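Local coordinates for nicotinate phosphoribosyltransferase (Porphyromonas gingivalis, PDB 2IM5), which probably catalyses the ATP-dependent synthesis of nicotinate ribonucleotide from nicotinate and phosphoribosyl diphosphate, a step toward NAD(+), at residues Gly209-Glu214 with Thr246-Thr251; Leu272-Gly277 with Ile302-Ser307. One frame throughout, in Å; residues are numbered along the deposited sequence.

Contact 1 (Gly209-Glu214 with Thr246-Thr251); sequences GTHPHE and TVLTDT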
loop_
_atom_site.group_PDB
_atom_site.type_symbol
_atom_site.label_atom_id
_atom_site.label_comp_id
_atom_site.label_asym_id
_atom_site.label_seq_id
_atom_site.Cartn_x
_atom_site.Cartn_y
_atom_site.Cartn_z
ATOM N N GLY A 209 2.047 -3.013 -7.980
ATOM C CA GLY A 209 2.256 -2.230 -6.774
ATOM C C GLY A 209 3.518 -1.389 -6.833
ATOM O O GLY A 209 4.316 -1.514 -7.762
ATOM N N THR A 210 3.700 -0.522 -5.844
ATOM C CA THR A 210 4.880 0.337 -5.790
ATOM C C THR A 210 5.438 0.258 -4.380
ATOM O O THR A 210 4.805 -0.320 -3.506
ATOM C CB THR A 210 4.513 1.811 -6.060
ATOM O OG1 THR A 210 3.709 2.306 -4.978
ATOM C CG2 THR A 210 3.735 1.940 -7.360
ATOM N N HIS A 211 6.613 0.834 -4.152
ATOM C CA HIS A 211 7.173 0.823 -2.806
ATOM C C HIS A 211 6.179 1.666 -1.997
ATOM O O HIS A 211 5.481 2.516 -2.552
ATOM C CB HIS A 211 8.572 1.449 -2.788
ATOM C CG HIS A 211 8.570 2.943 -2.883
ATOM N ND1 HIS A 211 8.114 3.754 -1.862
ATOM C CD2 HIS A 211 8.945 3.775 -3.882
ATOM C CE1 HIS A 211 8.206 5.019 -2.230
ATOM N NE2 HIS A 211 8.707 5.060 -3.451
ATOM N N PRO A 212 6.093 1.439 -0.683
ATOM C CA PRO A 212 5.159 2.198 0.153
ATOM C C PRO A 212 5.792 3.399 0.849
ATOM O O PRO A 212 7.010 3.612 0.768
ATOM C CB PRO A 212 4.706 1.157 1.151
ATOM C CG PRO A 212 6.036 0.468 1.448
ATOM C CD PRO A 212 6.671 0.312 0.069
ATOM N N HIS A 213 4.950 4.165 1.547
ATOM C CA HIS A 213 5.395 5.331 2.293
ATOM C C HIS A 213 6.326 4.921 3.428
ATOM O O HIS A 213 7.267 5.648 3.736
ATOM C CB HIS A 213 4.204 6.080 2.902
ATOM C CG HIS A 213 3.358 6.806 1.904
ATOM N ND1 HIS A 213 3.803 7.910 1.209
ATOM C CD2 HIS A 213 2.092 6.583 1.483
ATOM C CE1 HIS A 213 2.848 8.336 0.402
ATOM N NE2 HIS A 213 1.799 7.548 0.548
ATOM N N GLU A 214 6.067 3.764 4.047
ATOM C CA GLU A 214 6.891 3.315 5.174
ATOM C C GLU A 214 8.374 3.226 4.818
ATOM O O GLU A 214 9.233 3.482 5.664
ATOM C CB GLU A 214 6.406 1.959 5.722
ATOM C CG GLU A 214 6.502 0.797 4.753
ATOM C CD GLU A 214 6.179 -0.550 5.401
ATOM O OE1 GLU A 214 7.032 -1.090 6.141
ATOM O OE2 GLU A 214 5.067 -1.068 5.171
ATOM N N THR A 246 8.833 2.840 -9.665
ATOM C CA THR A 246 7.832 3.879 -9.430
ATOM C C THR A 246 8.143 4.489 -8.077
ATOM O O THR A 246 8.501 3.775 -7.145
ATOM C CB THR A 246 6.408 3.307 -9.383
ATOM O OG1 THR A 246 6.099 2.700 -10.641
ATOM C CG2 THR A 246 5.394 4.411 -9.107
ATOM N N VAL A 247 8.031 5.804 -7.957
ATOM C CA VAL A 247 8.324 6.428 -6.681
ATOM C C VAL A 247 7.208 7.328 -6.155
ATOM O O VAL A 247 6.556 8.046 -6.917
ATOM C CB VAL A 247 9.647 7.232 -6.755
ATOM C CG1 VAL A 247 9.522 8.355 -7.769
ATOM C CG2 VAL A 247 10.006 7.782 -5.368
ATOM N N LEU A 248 6.979 7.248 -4.845
ATOM C CA LEU A 248 5.988 8.060 -4.153
ATOM C C LEU A 248 6.662 9.388 -3.853
ATOM O O LEU A 248 7.805 9.414 -3.401
ATOM C CB LEU A 248 5.566 7.393 -2.842
ATOM C CG LEU A 248 4.347 6.477 -2.910
ATOM C CD1 LEU A 248 4.193 5.734 -1.593
ATOM C CD2 LEU A 248 3.101 7.309 -3.206
ATOM N N THR A 249 5.949 10.486 -4.074
ATOM C CA THR A 249 6.521 11.811 -3.874
ATOM C C THR A 249 5.982 12.651 -2.722
ATOM O O THR A 249 6.620 13.620 -2.326
ATOM C CB THR A 249 6.353 12.661 -5.152
ATOM O OG1 THR A 249 4.964 12.979 -5.328
ATOM C CG2 THR A 249 6.835 11.891 -6.376
ATOM N N ASP A 250 4.836 12.283 -2.161
ATOM C CA ASP A 250 4.227 13.099 -1.106
ATOM C C ASP A 250 4.575 12.827 0.360
ATOM O O ASP A 250 4.051 13.516 1.240
ATOM C CB ASP A 250 2.702 13.057 -1.265
ATOM C CG ASP A 250 2.114 11.698 -0.909
ATOM O OD1 ASP A 250 2.826 10.684 -1.051
ATOM O OD2 ASP A 250 0.936 11.634 -0.493
ATOM N N THR A 251 5.445 11.855 0.627
ATOM C CA THR A 251 5.805 11.527 2.004
ATOM C C THR A 251 6.101 12.773 2.824
ATOM O O THR A 251 5.557 12.951 3.906
ATOM C CB THR A 251 7.025 10.602 2.068
ATOM O OG1 THR A 251 6.844 9.519 1.149
ATOM C CG2 THR A 251 7.191 10.037 3.489
HETATM O O HOH W 1 8.081 1.379 -6.388
#

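Contact 2 (Leu272-Gly277 with Ile302-Ser307); sequences LRHDSG and IIFSDS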
loop_
_atom_site.group_PDB
_atom_site.type_symbol
_atom_site.label_atom_id
_atom_site.label_comp_id
_atom_site.label_asym_id
_atom_site.label_seq_id
_atom_site.Cartn_x
_atom_site.Cartn_y
_atom_site.Cartn_z
ATOM N N LEU A 272 5.991 8.136 -11.428
ATOM C CA LEU A 272 5.752 8.730 -10.126
ATOM C C LEU A 272 4.370 8.272 -9.700
ATOM O O LEU A 272 3.545 7.898 -10.533
ATOM C CB LEU A 272 5.750 10.257 -10.221
ATOM C CG LEU A 272 6.940 10.919 -10.913
ATOM C CD1 LEU A 272 6.665 12.415 -11.070
ATOM C CD2 LEU A 272 8.217 10.675 -10.110
ATOM N N ARG A 273 4.117 8.290 -8.404
ATOM C CA ARG A 273 2.810 7.904 -7.933
ATOM C C ARG A 273 2.148 9.070 -7.208
ATOM O O ARG A 273 2.736 9.662 -6.309
ATOM C CB ARG A 273 2.903 6.699 -7.002
ATOM C CG ARG A 273 1.564 6.307 -6.447
ATOM C CD ARG A 273 1.630 4.995 -5.709
ATOM N NE ARG A 273 0.412 4.789 -4.942
ATOM C CZ ARG A 273 0.213 3.763 -4.125
ATOM N NH1 ARG A 273 1.158 2.843 -3.976
ATOM N NH2 ARG A 273 -0.923 3.671 -3.444
ATOM N N HIS A 274 0.930 9.400 -7.624
ATOM C CA HIS A 274 0.151 10.474 -7.014
ATOM C C HIS A 274 -0.769 9.805 -6.008
ATOM O O HIS A 274 -1.560 8.944 -6.379
ATOM C CB HIS A 274 -0.694 11.191 -8.065
ATOM C CG HIS A 274 -1.799 12.019 -7.482
ATOM N ND1 HIS A 274 -1.577 13.234 -6.869
ATOM C CD2 HIS A 274 -3.126 11.776 -7.366
ATOM C CE1 HIS A 274 -2.718 13.702 -6.397
ATOM N NE2 HIS A 274 -3.675 12.836 -6.684
ATOM N N ASP A 275 -0.690 10.203 -4.744
ATOM C CA ASP A 275 -1.521 9.567 -3.733
ATOM C C ASP A 275 -2.245 10.520 -2.782
ATOM O O ASP A 275 -2.888 10.082 -1.830
ATOM C CB ASP A 275 -0.675 8.575 -2.932
ATOM C CG ASP A 275 -1.520 7.581 -2.164
ATOM O OD1 ASP A 275 -2.386 6.927 -2.792
ATOM O OD2 ASP A 275 -1.316 7.450 -0.938
ATOM N N SER A 276 -2.133 11.818 -3.028
ATOM C CA SER A 276 -2.821 12.802 -2.199
ATOM C C SER A 276 -2.814 14.162 -2.872
ATOM O O SER A 276 -1.952 14.446 -3.703
ATOM C CB SER A 276 -2.183 12.899 -0.803
ATOM O OG SER A 276 -0.947 13.587 -0.834
ATOM N N GLY A 277 -3.785 14.999 -2.524
ATOM C CA GLY A 277 -3.858 16.319 -3.118
ATOM C C GLY A 277 -4.531 16.306 -4.477
ATOM O O GLY A 277 -4.890 15.250 -5.005
ATOM N N ILE A 302 2.426 8.311 -14.639
ATOM C CA ILE A 302 2.003 8.688 -13.304
ATOM C C ILE A 302 0.911 7.699 -12.941
ATOM O O ILE A 302 -0.042 7.510 -13.703
ATOM C CB ILE A 302 1.393 10.090 -13.214
ATOM C CG1 ILE A 302 2.460 11.155 -13.435
ATOM C CG2 ILE A 302 0.757 10.273 -11.827
ATOM C CD1 ILE A 302 1.910 12.572 -13.402
ATOM N N ILE A 303 1.075 7.042 -11.799
ATOM C CA ILE A 303 0.081 6.107 -11.329
ATOM C C ILE A 303 -0.700 6.866 -10.257
ATOM O O ILE A 303 -0.140 7.264 -9.235
ATOM C CB ILE A 303 0.744 4.811 -10.746
ATOM C CG1 ILE A 303 -0.286 3.995 -9.970
ATOM C CG2 ILE A 303 1.918 5.159 -9.871
ATOM C CD1 ILE A 303 -1.289 3.304 -10.840
ATOM N N PHE A 304 -1.984 7.091 -10.522
ATOM C CA PHE A 304 -2.866 7.811 -9.607
ATOM C C PHE A 304 -3.600 6.788 -8.750
ATOM O O PHE A 304 -4.170 5.831 -9.272
ATOM C CB PHE A 304 -3.873 8.639 -10.409
ATOM C CG PHE A 304 -3.237 9.677 -11.303
ATOM C CD1 PHE A 304 -3.012 10.968 -10.840
ATOM C CD2 PHE A 304 -2.873 9.361 -12.616
ATOM C CE1 PHE A 304 -2.439 11.928 -11.663
ATOM C CE2 PHE A 304 -2.299 10.316 -13.448
ATOM C CZ PHE A 304 -2.082 11.602 -12.974
ATOM N N SER A 305 -3.605 6.987 -7.440
ATOM C CA SER A 305 -4.255 6.025 -6.554
ATOM C C SER A 305 -4.974 6.639 -5.357
ATOM O O SER A 305 -5.239 5.947 -4.369
ATOM C CB SER A 305 -3.214 5.034 -6.038
ATOM O OG SER A 305 -2.216 5.721 -5.298
ATOM N N ASP A 306 -5.292 7.924 -5.435
ATOM C CA ASP A 306 -5.969 8.583 -4.324
ATOM C C ASP A 306 -7.501 8.470 -4.340
ATOM O O ASP A 306 -8.185 9.261 -4.995
ATOM C CB ASP A 306 -5.556 10.053 -4.274
ATOM C CG ASP A 306 -6.175 10.790 -3.103
ATOM O OD1 ASP A 306 -6.387 10.156 -2.047
ATOM O OD2 ASP A 306 -6.437 12.006 -3.235
ATOM N N SER A 307 -8.025 7.485 -3.609
ATOM C CA SER A 307 -9.471 7.252 -3.513
ATOM C C SER A 307 -10.182 7.429 -4.845
ATOM O O SER A 307 -11.092 8.247 -4.962
ATOM C CB SER A 307 -10.093 8.212 -2.499
ATOM O OG SER A 307 -9.497 8.049 -1.228
#

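Contact 1 (Gly209-Glu214 with Thr246-Thr251)
Leu248 meets His213 by placing a methyl over the middle of one imidazole face. The contact joins the start of helix 213-223 to strand 246-248, at the edge of the parallel sheet. CD1 of Leu248 lies 3.5 Å from the centroid of the His213 ring and only 8° off the ring normal, a CH-pi contact. The two side chains cross at about a right angle. Leu248 and Val247 also pack on His211. CB of Leu248 comes to 3.6 Å from CE1 of His211, and CG2 of Val247 sits at the edge of the His211 ring, in its plane. Further back, two threonine methyls meet tightly, with CG2 of Thr210 3.5 Å from CG2 of Thr246.

A weak direct hydrogen bond links His213 and Thr251. ND1 of His213 and OG1 of Thr251 are 3.4 Å apart, but the bond is nearly straight (170°) and OG1 lies at the ring edge. A water adds a second polar link: it accepts from His211 N at 2.7 Å and donates to the carbonyl of Thr246.

Two bonds within 209-214 brace the loop. CG of His211 stands between its backbone N and carbonyl carbon (chi1 76°). This puts ND1 by Pro212 O, while CD2, CE1 and NE2 lie along strand 246-248. ND1 of His211 donates to Pro212 O at 2.9 Å. This acceptor lies in the ring plane, so the bond should fix the ring rotation. OG1 of Thr210 donates to His211 O at 3.0 Å and also bonds to Arg273.

NE2 of His213 has a weak hydrogen bond to Asp275. His213 is predicted to be autophosphorylated, though it is unmodified here. The contact thus implies a histidine with a methyl over one face and a weak hydrogen bond at each ring nitrogen.

Contact 2 (Leu272-Gly277 with Ile302-Ser307)
Leu272-His274 pairs with Ile302-Phe304 as two neighbouring parallel strands of a beta-alpha-beta unit, joined by helix 279-292. The axes of 272-274 and 302-304 approach to 4.6 Å, with their directions 25° apart. The strand part is tightly packed. Ile303 N donates to Leu272 O at 2.9 Å, His274 N donates to Ile303 O, and Ser305 N to His274 O carries the ladder just past the strand ends.

On one face of the sheet, Arg273 and Ile303 run side by side, with CB of Arg273 3.4 Å from CG2 of Ile303. On the opposite face, His274 and Phe304 meet obliquely, their planes 57° apart. CD2 of His274 touches CD1 of Phe304 at 3.6 Å, at the edge of the phenylalanine ring. Helix 279-292 covers this face through Phe282, which meets His274 and Ile302.

Beyond the strands the contact is looser and nearer to solvent. There OD2 of Asp306 comes to 3.8 Å from CA of Ser276.

Just past the strand ends, on the Arg273 side, Ser305 OG is a polar hub. The extended chain of Arg273 brings NE to 2.8 Å from this oxygen, and NH2 adds a weak second bond. Ser305 OG in turn donates to OD1 of Asp275 at 2.8 Å, reaching it on the anti side, 31° out of the carboxylate plane.

Overall arrangement
From the N terminus, residues 209-214 come first and lead into helix 213-223. Helix 228-240 follows, and contact 1 closes this helical loop at strand 246-248. The chain then passes through helices 254-260 and 263-268 to strand 271-274, where contact 2 opens. Contact 2 closes after helix 279-292, at strand 301-304. The two loops are in series and neither nest nor cross. Strand 271-274 lies between strands 246-248 and 301-304 in the parallel sheet, so it joins the contacts. Val247 packs on Leu272 between them. Past the strands, Asp250 OD2 and Ser276 OG are 2.7 Å apart, probably hydrogen-bonded, which ties the following loops together.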